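Local coordinates for protein putative fimbrium tip subunit Fim1C (Bacteroides ovatus, PDB 4EPS) that is probably a component of the fimbrium tip, part of the filamentous cell-surface appendages that mediate adhesion and biofilm formation, at residues L268-Y273 against C298-P303; L335-Y340 against T503-L508. All coordinates share one frame; numbering follows the deposited sequence.

Contact 1: L268-Y273 against C298-P303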
loop_
_atom_site.group_PDB
_atom_site.type_symbol
_atom_site.label_atom_id
_atom_site.label_comp_id
_atom_site.label_asym_id
_atom_site.label_seq_id
_atom_site.Cartn_x
_atom_site.Cartn_y
_atom_site.Cartn_z
ATOM N N LEU A 268 -8.062 3.006 -0.034
ATOM C CA LEU A 268 -9.489 3.348 -0.144
ATOM C C LEU A 268 -9.657 4.874 -0.270
ATOM O O LEU A 268 -9.233 5.629 0.597
ATOM C CB LEU A 268 -10.269 2.787 1.075
ATOM C CG LEU A 268 -11.807 2.973 1.088
ATOM C CD1 LEU A 268 -12.481 2.260 -0.133
ATOM C CD2 LEU A 268 -12.401 2.419 2.403
ATOM N N GLN A 269 -10.294 5.322 -1.344
ATOM C CA GLN A 269 -10.488 6.764 -1.578
ATOM C C GLN A 269 -11.882 7.103 -2.016
ATOM O O GLN A 269 -12.544 6.309 -2.683
ATOM C CB GLN A 269 -9.520 7.243 -2.688
ATOM C CG GLN A 269 -8.033 7.114 -2.293
ATOM C CD GLN A 269 -7.164 7.685 -3.365
ATOM O OE1 GLN A 269 -6.915 7.068 -4.421
ATOM N NE2 GLN A 269 -6.739 8.889 -3.148
ATOM N N VAL A 270 -12.296 8.346 -1.740
ATOM C CA VAL A 270 -13.554 8.873 -2.284
ATOM C C VAL A 270 -13.444 8.784 -3.824
ATOM O O VAL A 270 -12.402 9.117 -4.390
ATOM C CB VAL A 270 -13.776 10.341 -1.812
ATOM C CG1 VAL A 270 -14.939 11.002 -2.576
ATOM C CG2 VAL A 270 -13.979 10.411 -0.285
ATOM N N GLY A 271 -14.501 8.346 -4.473
ATOM C CA GLY A 271 -14.502 8.198 -5.921
ATOM C C GLY A 271 -14.250 6.769 -6.370
ATOM O O GLY A 271 -14.414 6.463 -7.552
ATOM N N ASP A 272 -13.842 5.869 -5.450
ATOM C CA ASP A 272 -13.635 4.472 -5.838
ATOM C C ASP A 272 -14.977 3.820 -6.248
ATOM O O ASP A 272 -16.028 4.186 -5.707
ATOM C CB ASP A 272 -13.003 3.659 -4.712
ATOM C CG ASP A 272 -11.518 3.914 -4.450
ATOM O OD1 ASP A 272 -10.882 4.682 -5.241
ATOM O OD2 ASP A 272 -10.995 3.357 -3.472
ATOM N N TYR A 273 -14.935 2.880 -7.196
ATOM C CA TYR A 273 -16.137 2.170 -7.688
ATOM C C TYR A 273 -16.457 1.006 -6.753
ATOM O O TYR A 273 -15.569 0.219 -6.410
ATOM C CB TYR A 273 -15.929 1.671 -9.155
ATOM C CG TYR A 273 -15.667 2.814 -10.111
ATOM C CD1 TYR A 273 -16.722 3.536 -10.671
ATOM C CD2 TYR A 273 -14.365 3.158 -10.479
ATOM C CE1 TYR A 273 -16.485 4.593 -11.554
ATOM C CE2 TYR A 273 -14.114 4.231 -11.337
ATOM C CZ TYR A 273 -15.176 4.930 -11.889
ATOM O OH TYR A 273 -14.931 5.978 -12.741
ATOM N N CYS A 298 -18.183 7.534 -1.215
ATOM C CA CYS A 298 -18.345 8.991 -1.088
ATOM C C CYS A 298 -17.776 9.551 0.215
ATOM O O CYS A 298 -17.692 10.776 0.364
ATOM C CB CYS A 298 -19.826 9.350 -1.257
ATOM S SG CYS A 298 -20.895 8.651 0.033
ATOM N N TRP A 299 -17.277 8.698 1.116
ATOM C CA TRP A 299 -16.686 9.160 2.391
ATOM C C TRP A 299 -15.879 8.000 2.959
ATOM O O TRP A 299 -16.323 6.866 2.865
ATOM C CB TRP A 299 -17.792 9.616 3.368
ATOM C CG TRP A 299 -17.273 10.318 4.592
ATOM C CD1 TRP A 299 -17.012 11.654 4.743
ATOM C CD2 TRP A 299 -16.982 9.702 5.850
ATOM N NE1 TRP A 299 -16.574 11.905 6.035
ATOM C CE2 TRP A 299 -16.527 10.716 6.725
ATOM C CE3 TRP A 299 -17.080 8.384 6.328
ATOM C CZ2 TRP A 299 -16.226 10.459 8.066
ATOM C CZ3 TRP A 299 -16.773 8.129 7.656
ATOM C CH2 TRP A 299 -16.310 9.152 8.497
ATOM N N VAL A 300 -14.682 8.260 3.454
ATOM C CA VAL A 300 -13.798 7.193 3.969
ATOM C C VAL A 300 -13.563 7.419 5.469
ATOM O O VAL A 300 -13.183 8.518 5.868
ATOM C CB VAL A 300 -12.452 7.134 3.178
ATOM C CG1 VAL A 300 -11.475 6.093 3.791
ATOM C CG2 VAL A 300 -12.705 6.829 1.699
ATOM N N GLY A 301 -13.782 6.384 6.262
ATOM C CA GLY A 301 -13.585 6.464 7.704
ATOM C C GLY A 301 -14.657 5.698 8.439
ATOM O O GLY A 301 -15.509 5.050 7.815
ATOM N N ASN A 302 -14.624 5.755 9.771
ATOM C CA ASN A 302 -15.620 5.055 10.582
ATOM C C ASN A 302 -16.820 6.012 10.708
ATOM O O ASN A 302 -16.648 7.071 11.318
ATOM C CB ASN A 302 -15.012 4.663 11.954
ATOM C CG ASN A 302 -15.941 3.878 12.844
ATOM O OD1 ASN A 302 -17.153 4.031 12.784
ATOM N ND2 ASN A 302 -15.390 3.047 13.732
ATOM N N PRO A 303 -18.024 5.670 10.173
ATOM C CA PRO A 303 -19.145 6.636 10.214
ATOM C C PRO A 303 -20.071 6.494 11.422
ATOM O O PRO A 303 -21.159 7.094 11.427
ATOM C CB PRO A 303 -19.905 6.320 8.933
ATOM C CG PRO A 303 -19.727 4.807 8.782
ATOM C CD PRO A 303 -18.394 4.456 9.408
#
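V300 packs between L268 and V270 in a small apolar contact where the loop joining strand 261-267 to strand 273-275 meets the end of strand 293-300. No hydrogen bond crosses between the two segments, which together bury 228 Å². The two methyl groups of V300 do different work. With CG1 anti to the backbone N (chi1 175°), this methyl meets L268 CD2 at 4.0 Å, and V300 CG2 rests on the loop backbone, 3.8 Å from V270 N. The L268 and V300 side chains cross obliquely. Two residues earlier in the strand, V270 CG2 lies 3.8 Å from C298 O. The loop holds its own shape: Q269 to D272 form a type II turn, with D272 N bonded to Q269 O at 3.1 Å. D272 OD2 takes the N-H of Q269 at 3.0 Å, nearly straight at 169° but from well above the carboxylate plane, and also pairs with H266 NE2. At phi 99° a CB on G271 would jam against V270 O, which calls for glycine. An alanine at V300 would probably open a gap beside L268 CD2 and the V270 amide. Between the segments only van der Waals packing acts, while backbone hydrogen bonds of G271 and D272 to V297 fasten the turn to the same strand.

Contact 2: L335-Y340 against T503-L508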
loop_
_atom_site.group_PDB
_atom_site.type_symbol
_atom_site.label_atom_id
_atom_site.label_comp_id
_atom_site.label_asym_id
_atom_site.label_seq_id
_atom_site.Cartn_x
_atom_site.Cartn_y
_atom_site.Cartn_z
ATOM N N LEU A 335 -18.603 5.176 3.458
ATOM C CA LEU A 335 -19.950 5.282 2.922
ATOM C C LEU A 335 -19.880 5.196 1.404
ATOM O O LEU A 335 -18.916 5.681 0.794
ATOM C CB LEU A 335 -20.588 6.651 3.338
ATOM C CG LEU A 335 -20.718 6.930 4.838
ATOM C CD1 LEU A 335 -21.256 8.349 5.080
ATOM C CD2 LEU A 335 -21.667 5.929 5.517
ATOM N N VAL A 336 -20.944 4.692 0.819
ATOM C CA VAL A 336 -21.120 4.567 -0.627
ATOM C C VAL A 336 -22.400 5.276 -1.012
ATOM O O VAL A 336 -23.425 5.072 -0.375
ATOM C CB VAL A 336 -21.168 3.056 -1.054
ATOM C CG1 VAL A 336 -21.707 2.871 -2.482
ATOM C CG2 VAL A 336 -19.793 2.393 -0.906
HETATM N N MSE A 337 -22.363 6.018 -2.118
HETATM C CA MSE A 337 -23.577 6.612 -2.679
HETATM C C MSE A 337 -24.021 5.776 -3.885
HETATM O O MSE A 337 -23.211 5.451 -4.750
HETATM C CB MSE A 337 -23.359 8.065 -3.098
HETATM C CG MSE A 337 -24.673 8.725 -3.551
HETATM SE SE MSE A 337 -24.370 10.566 -4.063
HETATM C CE MSE A 337 -23.267 10.215 -5.596
ATOM N N SER A 338 -25.315 5.521 -3.977
ATOM C CA SER A 338 -25.931 4.740 -5.037
ATOM C C SER A 338 -25.755 5.364 -6.411
ATOM O O SER A 338 -25.843 6.578 -6.531
ATOM C CB SER A 338 -27.443 4.631 -4.762
ATOM O OG SER A 338 -28.105 5.904 -4.881
ATOM N N LEU A 339 -25.616 4.525 -7.466
ATOM C CA LEU A 339 -25.756 4.996 -8.856
ATOM C C LEU A 339 -27.236 5.328 -9.097
ATOM O O LEU A 339 -27.586 6.082 -10.011
ATOM C CB LEU A 339 -25.334 3.904 -9.860
ATOM C CG LEU A 339 -23.884 3.411 -9.771
ATOM C CD1 LEU A 339 -23.537 2.524 -10.980
ATOM C CD2 LEU A 339 -22.905 4.571 -9.691
ATOM N N TYR A 340 -28.102 4.670 -8.326
ATOM C CA TYR A 340 -29.553 4.876 -8.397
ATOM C C TYR A 340 -29.923 6.311 -8.098
ATOM O O TYR A 340 -29.419 6.901 -7.131
ATOM C CB TYR A 340 -30.267 3.959 -7.384
ATOM C CG TYR A 340 -31.779 4.139 -7.318
ATOM C CD1 TYR A 340 -32.354 5.127 -6.511
ATOM C CD2 TYR A 340 -32.632 3.353 -8.089
ATOM C CE1 TYR A 340 -33.735 5.331 -6.483
ATOM C CE2 TYR A 340 -34.020 3.519 -8.034
ATOM C CZ TYR A 340 -34.563 4.513 -7.234
ATOM O OH TYR A 340 -35.920 4.692 -7.175
ATOM N N THR A 503 -35.161 14.920 -5.218
ATOM C CA THR A 503 -34.295 13.857 -5.737
ATOM C C THR A 503 -33.797 12.947 -4.651
ATOM O O THR A 503 -33.350 13.403 -3.589
ATOM C CB THR A 503 -33.107 14.476 -6.499
ATOM O OG1 THR A 503 -33.642 15.285 -7.540
ATOM C CG2 THR A 503 -32.191 13.418 -7.128
ATOM N N TYR A 504 -33.820 11.655 -4.953
ATOM C CA TYR A 504 -33.248 10.629 -4.095
ATOM C C TYR A 504 -31.858 10.196 -4.539
ATOM O O TYR A 504 -31.635 9.914 -5.717
ATOM C CB TYR A 504 -34.122 9.363 -4.138
ATOM C CG TYR A 504 -35.378 9.443 -3.307
ATOM C CD1 TYR A 504 -35.357 9.135 -1.952
ATOM C CD2 TYR A 504 -36.607 9.747 -3.893
ATOM C CE1 TYR A 504 -36.518 9.163 -1.186
ATOM C CE2 TYR A 504 -37.775 9.790 -3.134
ATOM C CZ TYR A 504 -37.727 9.479 -1.785
ATOM O OH TYR A 504 -38.859 9.505 -1.025
ATOM N N ARG A 505 -30.967 10.052 -3.573
ATOM C CA ARG A 505 -29.692 9.325 -3.660
ATOM C C ARG A 505 -29.645 8.470 -2.395
ATOM O O ARG A 505 -30.019 8.964 -1.332
ATOM C CB ARG A 505 -28.473 10.262 -3.745
ATOM C CG ARG A 505 -28.250 10.884 -5.119
ATOM C CD ARG A 505 -27.559 9.904 -6.069
ATOM N NE ARG A 505 -27.461 10.492 -7.405
ATOM C CZ ARG A 505 -26.800 9.953 -8.419
ATOM N NH1 ARG A 505 -26.165 8.791 -8.268
ATOM N NH2 ARG A 505 -26.804 10.541 -9.604
ATOM N N PHE A 506 -29.308 7.198 -2.507
ATOM C CA PHE A 506 -29.218 6.344 -1.328
ATOM C C PHE A 506 -27.770 6.165 -0.949
ATOM O O PHE A 506 -26.873 6.268 -1.790
ATOM C CB PHE A 506 -29.891 4.976 -1.582
ATOM C CG PHE A 506 -31.395 5.127 -1.582
ATOM C CD1 PHE A 506 -32.079 5.481 -2.748
ATOM C CD2 PHE A 506 -32.128 4.941 -0.412
ATOM C CE1 PHE A 506 -33.473 5.672 -2.733
ATOM C CE2 PHE A 506 -33.522 5.121 -0.403
ATOM C CZ PHE A 506 -34.177 5.522 -1.554
ATOM N N PHE A 507 -27.553 5.905 0.326
ATOM C CA PHE A 507 -26.251 5.612 0.894
ATOM C C PHE A 507 -26.234 4.224 1.537
ATOM O O PHE A 507 -27.275 3.741 1.971
ATOM C CB PHE A 507 -25.942 6.610 2.015
ATOM C CG PHE A 507 -25.273 7.913 1.635
ATOM C CD1 PHE A 507 -25.689 8.624 0.508
ATOM C CD2 PHE A 507 -24.339 8.499 2.484
ATOM C CE1 PHE A 507 -25.138 9.880 0.205
ATOM C CE2 PHE A 507 -23.776 9.751 2.183
ATOM C CZ PHE A 507 -24.197 10.440 1.059
ATOM N N LEU A 508 -25.041 3.658 1.703
ATOM C CA LEU A 508 -24.846 2.452 2.512
ATOM C C LEU A 508 -23.536 2.625 3.254
ATOM O O LEU A 508 -22.685 3.395 2.807
ATOM C CB LEU A 508 -24.919 1.139 1.691
ATOM C CG LEU A 508 -23.875 0.821 0.600
ATOM C CD1 LEU A 508 -22.475 0.508 1.199
ATOM C CD2 LEU A 508 -24.347 -0.402 -0.201
HETATM O O HOH W 1 -25.852 7.910 -11.026
#
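V336 and L508 form an antiparallel hydrogen-bonded pair, V336 N to L508 O at 2.9 Å with the reciprocal bond from L508 N to V336 O, while M337 and F507 next to them are a non-hydrogen-bonded pair. This regular pairing gives way at S338, where a serine hydroxyl and the R505 guanidinium take up main-chain groups. S338 N donates to F506 O, and S338 OG accepts from F506 N at 3.0 Å while donating to Y340 O on a lone pair. This hydroxyl, held between its own backbone N and carbonyl carbon (chi1 67°), thus ties both segments together. R505 bends at chi2 (-80°), and its NH1 reaches S338 O at 2.8 Å, lying in both the carbonyl and guanidinium planes; a water bridges NH1 to L339 O. Selenium of selenomethionine M337 touches R505 CD at 3.8 Å, and its CG approaches F507 CE1. L335 CD1 meets the F507 ring at its edge. On the face opposite M337 and F507, V336 CB packs on L508 CD1 at 3.6 Å, the two side chains side by side. Y340 and F506 also run alongside each other, rings oblique at 62°. Helix 446-458 packs on M337, L339 and R505 through L455, helix 408-419 meets Y340 and Y504, and strand 293-300 flanks strand 334-338 in the same antiparallel sheet.

Contacts 1 and 2, their centres 13 Å apart, meet through neighbouring strands 293-300 and 334-338 of one antiparallel sheet. Two probable backbone hydrogen bonds join them: C298 N to L335 O at 2.8 Å and L335 N to W299 O at 2.9 Å. Because C298 and W299 both face L335, this junction is a classic beta bulge. The C298 sulfur packs 3.8 Å from F507 CE2 and so connects contact 1 to the face of contact 2 that carries M337 and F507. Strand 334-338 pairs with both 293-300 and 502-509 and lies between them. A bound glycerol lies about 3 Å from the W299 side chain and a glycerol lies about 5 Å from that of R505, probably from the crystallisation liquor.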